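Long-range contact in hypothetical protein SO0799 (Shewanella oneidensis, PDB 1YUD), which is of unknown function but belongs to the cupin superfamily, as a member of its DUF985 (Cupin_5) family: residues T58-R66 / A159-P167. Residues are numbered along the deposited sequence; the frame is centred on the assembly and turned at random.
Sequences TGEVSHFHR and AVVQKLSRP
Leu164 and Phe64 form the heart of this contact, the branched chain lying obliquely across the aromatic ring. Leu164 CB sits over one face of the ring, offset toward its rim and 3.8 Å from the centroid, a CH-pi contact; farther along the same side chain, Leu164 CD1 reaches Phe64 CZ at 3.5 Å. The other methyl of the fork, CD2, faces Val61 CB (4.2 Å), so Leu164 is a wedge driven between Val61 and Phe64. With CG of Phe64 anti to its own carbonyl carbon (chi1 -77°), the ring extends to the last turn of helix 158-161, where its edge meets the CG1 methyl of Val160 (Phe64 CZ to Val160 CG1 4.0 Å) and Val161 CA. Next to this wedge the backbones are joined: Phe64 N donates to Leu164 O at 2.7 Å, the N-H...O angle being 149°. The same carbonyl also receives a CA-H...O contact from His63. Strand 62-66 is an outermost strand of one of the chain's two beta sheets, consistent with the two-sheet jelly-roll barrel (double-stranded beta-helix) of cupins, and residues 159-167 cross over it after the short helix ends. Tyr84 of strand 81-86 touches both Leu164 and Val160, while Ile86 and Ile116 border Phe64. Beyond Leu164, the His63 ring presents its edge to Ser165 N, and His63 CE1 sits over one face of the Arg166 guanidinium, 3.5 Å from Arg166 CZ, the two planes 36° apart. A bend at chi3 folds the arginine back to this position. His63 ND1 is hydrogen-bonded to the carbonyl oxygen of Glu28, a bond that fixes the turn of the ring against Arg166. On the Val61 flank of the wedge, Val61 CG2 abuts Lys163 O at 3.6 Å.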
ATOM      1  N   THR A  58      13.622  16.425  -3.797  1.00 62.07           N
ATOM      2  CA  THR A  58      13.462  17.877  -3.801  1.00 61.82           C
ATOM      3  C   THR A  58      13.362  18.564  -5.163  1.00 61.71           C
ATOM      4  O   THR A  58      12.905  19.707  -5.246  1.00 61.70           O
ATOM      5  CB  THR A  58      14.588  18.554  -3.021  1.00 60.89           C
ATOM      6  OG1 THR A  58      14.681  17.970  -1.717  1.00 61.94           O
ATOM      7  CG2 THR A  58      14.297  20.025  -2.873  1.00 61.04           C
ATOM      8  N   GLY A  59      13.779  17.886  -6.228  1.00 61.09           N
ATOM      9  CA  GLY A  59      13.686  18.496  -7.543  1.00 61.49           C
ATOM     10  C   GLY A  59      12.530  17.942  -8.361  1.00 62.32           C
ATOM     11  O   GLY A  59      12.172  18.476  -9.418  1.00 62.05           O
ATOM     12  N   GLU A  60      11.933  16.868  -7.860  1.00 62.67           N
ATOM     13  CA  GLU A  60      10.832  16.222  -8.558  1.00 61.63           C
ATOM     14  C   GLU A  60       9.442  16.411  -7.924  1.00 60.35           C
ATOM     15  O   GLU A  60       9.293  16.540  -6.702  1.00 58.25           O
ATOM     16  CB  GLU A  60      11.141  14.718  -8.700  1.00 62.31           C
ATOM     17  CG  GLU A  60      12.269  14.374  -9.673  1.00 62.61           C
ATOM     18  CD  GLU A  60      11.830  14.461 -11.130  1.00 65.53           C
ATOM     19  OE1 GLU A  60      11.257  15.508 -11.517  1.00 67.44           O
ATOM     20  OE2 GLU A  60      12.054  13.491 -11.895  1.00 64.99           O
ATOM     21  N   VAL A  61       8.436  16.457  -8.792  1.00 58.72           N
ATOM     22  CA  VAL A  61       7.038  16.556  -8.401  1.00 58.26           C
ATOM     23  C   VAL A  61       6.315  15.707  -9.439  1.00 59.06           C
ATOM     24  O   VAL A  61       6.803  15.545 -10.563  1.00 58.93           O
ATOM     25  CB  VAL A  61       6.467  17.999  -8.476  1.00 57.66           C
ATOM     26  CG1 VAL A  61       7.225  18.920  -7.542  1.00 57.44           C
ATOM     27  CG2 VAL A  61       6.487  18.498  -9.904  1.00 57.62           C
ATOM     28  N   SER A  62       5.166  15.151  -9.065  1.00 59.37           N
ATOM     29  CA  SER A  62       4.397  14.331  -9.990  1.00 59.23           C
ATOM     30  C   SER A  62       3.433  15.233 -10.740  1.00 59.49           C
ATOM     31  O   SER A  62       2.413  15.637 -10.198  1.00 60.11           O
ATOM     32  CB  SER A  62       3.628  13.253  -9.232  1.00 58.42           C
ATOM     33  OG  SER A  62       2.996  12.377 -10.145  1.00 57.65           O
ATOM     34  N   HIS A  63       3.754  15.542 -11.991  1.00 60.44           N
ATOM     35  CA  HIS A  63       2.928  16.436 -12.797  1.00 61.29           C
ATOM     36  C   HIS A  63       1.516  15.946 -13.141  1.00 61.02           C
ATOM     37  O   HIS A  63       1.301  14.787 -13.503  1.00 59.78           O
ATOM     38  CB  HIS A  63       3.664  16.811 -14.087  1.00 61.97           C
ATOM     39  CG  HIS A  63       5.061  17.301 -13.864  1.00 63.36           C
ATOM     40  ND1 HIS A  63       6.160  16.473 -13.935  1.00 64.95           N
ATOM     41  CD2 HIS A  63       5.536  18.529 -13.553  1.00 64.13           C
ATOM     42  CE1 HIS A  63       7.253  17.169 -13.680  1.00 65.19           C
ATOM     43  NE2 HIS A  63       6.902  18.419 -13.444  1.00 65.89           N
ATOM     44  N   PHE A  64       0.563  16.867 -13.024  1.00 60.35           N
ATOM     45  CA  PHE A  64      -0.826  16.585 -13.320  1.00 59.79           C
ATOM     46  C   PHE A  64      -0.970  15.582 -14.455  1.00 59.18           C
ATOM     47  O   PHE A  64      -0.358  15.736 -15.515  1.00 59.40           O
ATOM     48  CB  PHE A  64      -1.549  17.875 -13.675  1.00 60.35           C
ATOM     49  CG  PHE A  64      -1.883  18.723 -12.487  1.00 61.79           C
ATOM     50  CD1 PHE A  64      -1.413  20.030 -12.390  1.00 63.38           C
ATOM     51  CD2 PHE A  64      -2.695  18.227 -11.473  1.00 61.62           C
ATOM     52  CE1 PHE A  64      -1.749  20.839 -11.296  1.00 62.00           C
ATOM     53  CE2 PHE A  64      -3.036  19.020 -10.379  1.00 61.30           C
ATOM     54  CZ  PHE A  64      -2.562  20.329 -10.293  1.00 62.56           C
ATOM     55  N   HIS A  65      -1.787  14.559 -14.207  1.00 58.10           N
ATOM     56  CA  HIS A  65      -2.068  13.480 -15.159  1.00 55.83           C
ATOM     57  C   HIS A  65      -3.382  12.810 -14.752  1.00 54.44           C
ATOM     58  O   HIS A  65      -3.826  12.935 -13.621  1.00 53.94           O
ATOM     59  CB  HIS A  65      -0.932  12.460 -15.127  1.00 55.07           C
ATOM     60  CG  HIS A  65      -0.647  11.922 -13.758  1.00 52.64           C
ATOM     61  ND1 HIS A  65      -0.909  10.618 -13.397  1.00 51.41           N
ATOM     62  CD2 HIS A  65      -0.153  12.526 -12.652  1.00 52.06           C
ATOM     63  CE1 HIS A  65      -0.588  10.443 -12.128  1.00 51.02           C
ATOM     64  NE2 HIS A  65      -0.128  11.585 -11.653  1.00 51.49           N
ATOM     65  N   ARG A  66      -4.002  12.087 -15.667  1.00 54.72           N
ATOM     66  CA  ARG A  66      -5.264  11.441 -15.348  1.00 56.76           C
ATOM     67  C   ARG A  66      -5.268   9.937 -15.600  1.00 56.94           C
ATOM     68  O   ARG A  66      -4.724   9.456 -16.593  1.00 57.28           O
ATOM     69  CB  ARG A  66      -6.385  12.092 -16.147  1.00 58.87           C
ATOM     70  CG  ARG A  66      -7.743  11.496 -15.910  1.00 60.29           C
ATOM     71  CD  ARG A  66      -8.661  11.865 -17.052  1.00 63.80           C
ATOM     72  NE  ARG A  66      -8.806  13.309 -17.209  1.00 65.04           N
ATOM     73  CZ  ARG A  66      -9.450  13.882 -18.220  1.00 66.27           C
ATOM     74  NH1 ARG A  66     -10.003  13.138 -19.169  1.00 66.49           N
ATOM     75  NH2 ARG A  66      -9.556  15.201 -18.272  1.00 67.22           N
ATOM     76  N   ALA A 159      -2.096  29.174 -10.028  1.00 78.16           N
ATOM     77  CA  ALA A 159      -1.086  29.051  -8.982  1.00 77.19           C
ATOM     78  C   ALA A 159      -0.465  27.656  -8.822  1.00 77.17           C
ATOM     79  O   ALA A 159       0.760  27.520  -8.774  1.00 76.09           O
ATOM     80  CB  ALA A 159      -1.672  29.515  -7.651  1.00 76.13           C
ATOM     81  N   VAL A 160      -1.303  26.624  -8.734  1.00 77.52           N
ATOM     82  CA  VAL A 160      -0.808  25.261  -8.557  1.00 76.33           C
ATOM     83  C   VAL A 160      -0.531  24.569  -9.892  1.00 76.45           C
ATOM     84  O   VAL A 160       0.247  23.618  -9.950  1.00 76.56           O
ATOM     85  CB  VAL A 160      -1.804  24.405  -7.747  1.00 75.53           C
ATOM     86  CG1 VAL A 160      -2.919  23.919  -8.651  1.00 74.88           C
ATOM     87  CG2 VAL A 160      -1.082  23.244  -7.084  1.00 74.07           C
ATOM     88  N   VAL A 161      -1.169  25.036 -10.961  1.00 76.17           N
ATOM     89  CA  VAL A 161      -0.936  24.450 -12.277  1.00 76.52           C
ATOM     90  C   VAL A 161       0.505  24.753 -12.714  1.00 77.73           C
ATOM     91  O   VAL A 161       1.127  23.968 -13.439  1.00 77.85           O
ATOM     92  CB  VAL A 161      -1.914  25.017 -13.326  1.00 75.43           C
ATOM     93  CG1 VAL A 161      -1.721  24.301 -14.650  1.00 74.52           C
ATOM     94  CG2 VAL A 161      -3.339  24.857 -12.842  1.00 73.78           C
ATOM     95  N   GLN A 162       1.025  25.891 -12.255  1.00 78.68           N
ATOM     96  CA  GLN A 162       2.385  26.323 -12.565  1.00 79.54           C
ATOM     97  C   GLN A 162       3.430  25.580 -11.746  1.00 80.35           C
ATOM     98  O   GLN A 162       4.604  25.939 -11.768  1.00 80.79           O
ATOM     99  CB  GLN A 162       2.559  27.813 -12.294  1.00 79.57           C
ATOM    100  CG  GLN A 162       1.730  28.736 -13.148  1.00 79.77           C
ATOM    101  CD  GLN A 162       2.056  30.196 -12.871  1.00 80.55           C
ATOM    102  OE1 GLN A 162       2.120  30.625 -11.714  1.00 79.75           O
ATOM    103  NE2 GLN A 162       2.263  30.967 -13.932  1.00 81.70           N
ATOM    104  N   LYS A 163       3.011  24.567 -11.000  1.00 81.42           N
ATOM    105  CA  LYS A 163       3.955  23.792 -10.202  1.00 82.47           C
ATOM    106  C   LYS A 163       3.934  22.323 -10.598  1.00 81.87           C
ATOM    107  O   LYS A 163       4.984  21.683 -10.706  1.00 80.64           O
ATOM    108  CB  LYS A 163       3.644  23.933  -8.706  1.00 83.62           C
ATOM    109  CG  LYS A 163       4.190  25.209  -8.079  1.00 86.33           C
ATOM    110  CD  LYS A 163       3.658  26.466  -8.766  1.00 88.58           C
ATOM    111  CE  LYS A 163       4.271  27.727  -8.157  1.00 90.28           C
ATOM    112  NZ  LYS A 163       3.770  28.992  -8.779  1.00 90.45           N
ATOM    113  N   LEU A 164       2.731  21.804 -10.829  1.00 81.68           N
ATOM    114  CA  LEU A 164       2.550  20.407 -11.198  1.00 81.90           C
ATOM    115  C   LEU A 164       2.274  20.265 -12.688  1.00 82.49           C
ATOM    116  O   LEU A 164       1.510  19.398 -13.105  1.00 83.29           O
ATOM    117  CB  LEU A 164       1.387  19.796 -10.406  1.00 80.77           C
ATOM    118  CG  LEU A 164       1.340  20.019  -8.888  1.00 80.04           C
ATOM    119  CD1 LEU A 164       0.108  19.345  -8.317  1.00 80.50           C
ATOM    120  CD2 LEU A 164       2.586  19.466  -8.238  1.00 80.46           C
ATOM    121  N   SER A 165       2.895  21.119 -13.491  1.00 83.22           N
ATOM    122  CA  SER A 165       2.708  21.067 -14.933  1.00 83.56           C
ATOM    123  C   SER A 165       3.836  21.816 -15.628  1.00 83.69           C
ATOM    124  O   SER A 165       4.586  22.550 -14.988  1.00 83.98           O
ATOM    125  CB  SER A 165       1.362  21.692 -15.306  1.00 83.56           C
ATOM    126  OG  SER A 165       1.111  21.570 -16.694  1.00 84.37           O
ATOM    127  N   ARG A 166       3.966  21.610 -16.934  1.00 84.19           N
ATOM    128  CA  ARG A 166       4.995  22.292 -17.717  1.00 85.14           C
ATOM    129  C   ARG A 166       4.502  22.572 -19.129  1.00 86.09           C
ATOM    130  O   ARG A 166       3.795  21.752 -19.725  1.00 86.26           O
ATOM    131  CB  ARG A 166       6.301  21.481 -17.752  1.00 83.10           C
ATOM    132  CG  ARG A 166       7.146  21.668 -16.502  1.00 81.05           C
ATOM    133  CD  ARG A 166       8.464  20.933 -16.590  1.00 80.06           C
ATOM    134  NE  ARG A 166       8.285  19.524 -16.908  1.00 80.20           N
ATOM    135  CZ  ARG A 166       9.015  18.542 -16.388  1.00 80.69           C
ATOM    136  NH1 ARG A 166       9.977  18.817 -15.515  1.00 80.07           N
ATOM    137  NH2 ARG A 166       8.785  17.282 -16.743  1.00 80.75           N
ATOM    138  N   PRO A 167       4.875  23.741 -19.678  1.00 86.78           N
ATOM    139  CA  PRO A 167       4.515  24.229 -21.012  1.00 87.50           C
ATOM    140  C   PRO A 167       5.052  23.504 -22.250  1.00 87.81           C
ATOM    141  O   PRO A 167       5.920  22.633 -22.167  1.00 86.86           O
ATOM    142  CB  PRO A 167       4.954  25.690 -20.965  1.00 87.76           C
ATOM    143  CG  PRO A 167       6.155  25.636 -20.091  1.00 87.03           C
ATOM    144  CD  PRO A 167       5.706  24.735 -18.974  1.00 86.61           C
TER